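Local coordinates for protein epidermin decarboxylase (Staphylococcus epidermidis, PDB 1G63) that catalyses the FMN-dependent oxidative decarboxylation of the C-terminal cysteine of the epidermin precursor peptide, forming a carbon-carbon double bond, at residues 29-34 against 53-58. Residues are numbered along the deposited sequence; the frame is centred on the assembly and turned at random.
Sequences FDEVNI and CDNLYD
With CG anti to its carbonyl carbon (chi1 -68°), D54 turns its carboxylate back along 29-34, while I34, whose CG1 stands anti to the backbone N (chi1 -167°), leaves its CG2 branch to meet C53 and L56. The D54 carboxylate takes the place of a backbone acceptor: OD2 receives the N-H of V32 at 2.9 Å, on its anti side and 20° out of the carboxylate plane. In return D54 N donates a longer bond, 3.3 Å, to V32 O from above the carbonyl plane, so D54 engages both V32 N and V32 O. The aliphatic CG of E31 rests against the same carboxylate, 3.6 Å from D54 CG. D54 OD1 forms a salt bridge with K26 NZ, which probably eases the repulsion between the two nearby carboxylates of D54 and E31.

Further along, the pairing continues as a parallel bridge between I34 and L56. I34 N donates a hydrogen bond to N55 O, and Y57 N to I34 O, each at 3.0 Å, the second nearly straight. On the face shared by I34 and L56, I34 CG2 packs 3.5 Å from C53 SG and 3.7 Å from L56 CD1. N33 CB instead approaches Y57 CE1 at 3.9 Å, and N33 OD1 is hydrogen-bonded to H74 NE2.

The bridge adds the short edge strand 56-57 to strand 32-36 of the Rossmann-like parallel sheet. Strand 5-9 flanks 32-36 on its other side, and I22 of helix 18-25 covers both I34 and C53.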
# COMPACT_ATOMS: atom_id res chain seq x y z
N PHE B 29 11.29 16.47 -39.45
CA PHE B 29 11.06 15.03 -39.54
C PHE B 29 9.58 14.67 -39.44
O PHE B 29 8.86 15.21 -38.60
CB PHE B 29 11.86 14.28 -38.46
CG PHE B 29 13.34 14.55 -38.51
CD1 PHE B 29 13.87 15.70 -37.93
CD2 PHE B 29 14.20 13.68 -39.16
CE1 PHE B 29 15.24 15.97 -37.99
CE2 PHE B 29 15.57 13.94 -39.24
CZ PHE B 29 16.09 15.09 -38.65
N ASP B 30 9.14 13.75 -40.30
CA ASP B 30 7.75 13.30 -40.35
C ASP B 30 7.17 13.11 -38.96
O ASP B 30 6.06 13.54 -38.66
CB ASP B 30 7.64 11.99 -41.13
CG ASP B 30 8.07 12.14 -42.57
OD1 ASP B 30 8.36 11.11 -43.22
OD2 ASP B 30 8.11 13.28 -43.07
N GLU B 31 7.95 12.45 -38.12
CA GLU B 31 7.57 12.19 -36.74
C GLU B 31 8.80 12.30 -35.86
O GLU B 31 9.93 12.08 -36.32
CB GLU B 31 6.98 10.78 -36.60
CG GLU B 31 5.48 10.68 -36.77
CD GLU B 31 4.96 9.27 -36.53
OE1 GLU B 31 5.45 8.60 -35.60
OE2 GLU B 31 4.05 8.83 -37.27
N VAL B 32 8.58 12.67 -34.61
CA VAL B 32 9.66 12.75 -33.64
C VAL B 32 9.07 12.15 -32.37
O VAL B 32 8.21 12.74 -31.71
CB VAL B 32 10.13 14.20 -33.41
CG1 VAL B 32 8.95 15.09 -33.24
CG2 VAL B 32 11.03 14.26 -32.18
N ASN B 33 9.51 10.94 -32.06
CA ASN B 33 9.04 10.20 -30.90
C ASN B 33 10.12 10.19 -29.83
O ASN B 33 11.27 10.52 -30.09
CB ASN B 33 8.66 8.79 -31.33
CG ASN B 33 7.63 8.77 -32.45
OD1 ASN B 33 7.78 8.04 -33.42
ND2 ASN B 33 6.59 9.58 -32.32
N ILE B 34 9.76 9.79 -28.61
CA ILE B 34 10.74 9.80 -27.55
C ILE B 34 10.68 8.59 -26.61
O ILE B 34 9.62 7.98 -26.40
CB ILE B 34 10.62 11.12 -26.76
CG1 ILE B 34 11.82 11.31 -25.84
CG2 ILE B 34 9.30 11.16 -26.02
CD1 ILE B 34 12.07 12.75 -25.46
N CYS B 53 5.49 15.32 -28.51
CA CYS B 53 5.90 14.19 -29.34
C CYS B 53 4.73 13.46 -29.98
O CYS B 53 3.60 13.50 -29.48
CB CYS B 53 6.72 13.19 -28.52
SG CYS B 53 8.42 13.73 -28.20
N ASP B 54 5.01 12.78 -31.09
CA ASP B 54 3.99 12.01 -31.78
C ASP B 54 3.70 10.76 -30.96
O ASP B 54 2.55 10.35 -30.82
CB ASP B 54 4.49 11.64 -33.18
CG ASP B 54 4.61 12.84 -34.09
OD1 ASP B 54 3.58 13.31 -34.61
OD2 ASP B 54 5.74 13.33 -34.29
N ASN B 55 4.75 10.16 -30.40
CA ASN B 55 4.60 8.97 -29.58
C ASN B 55 5.64 8.90 -28.48
O ASN B 55 6.80 9.27 -28.67
CB ASN B 55 4.71 7.70 -30.42
CG ASN B 55 3.74 7.65 -31.56
OD1 ASN B 55 4.00 8.19 -32.63
ND2 ASN B 55 2.59 7.02 -31.33
N LEU B 56 5.21 8.41 -27.32
CA LEU B 56 6.09 8.23 -26.17
C LEU B 56 6.15 6.74 -25.85
O LEU B 56 5.12 6.13 -25.60
CB LEU B 56 5.56 8.99 -24.95
CG LEU B 56 6.18 8.62 -23.60
CD1 LEU B 56 7.66 8.95 -23.56
CD2 LEU B 56 5.45 9.36 -22.50
N TYR B 57 7.34 6.17 -25.87
CA TYR B 57 7.49 4.75 -25.55
C TYR B 57 7.80 4.63 -24.07
O TYR B 57 8.86 5.06 -23.60
CB TYR B 57 8.61 4.13 -26.39
CG TYR B 57 8.34 4.20 -27.88
CD1 TYR B 57 9.08 5.05 -28.70
CD2 TYR B 57 7.34 3.43 -28.46
CE1 TYR B 57 8.83 5.13 -30.06
CE2 TYR B 57 7.07 3.50 -29.82
CZ TYR B 57 7.82 4.35 -30.62
OH TYR B 57 7.57 4.41 -31.97
N ASP B 58 6.87 4.05 -23.32
CA ASP B 58 7.00 3.88 -21.88
C ASP B 58 7.06 2.40 -21.50
O ASP B 58 6.06 1.70 -21.58
CB ASP B 58 5.81 4.56 -21.19
CG ASP B 58 5.91 4.56 -19.68
OD1 ASP B 58 5.01 5.15 -19.04
OD2 ASP B 58 6.86 3.97 -19.12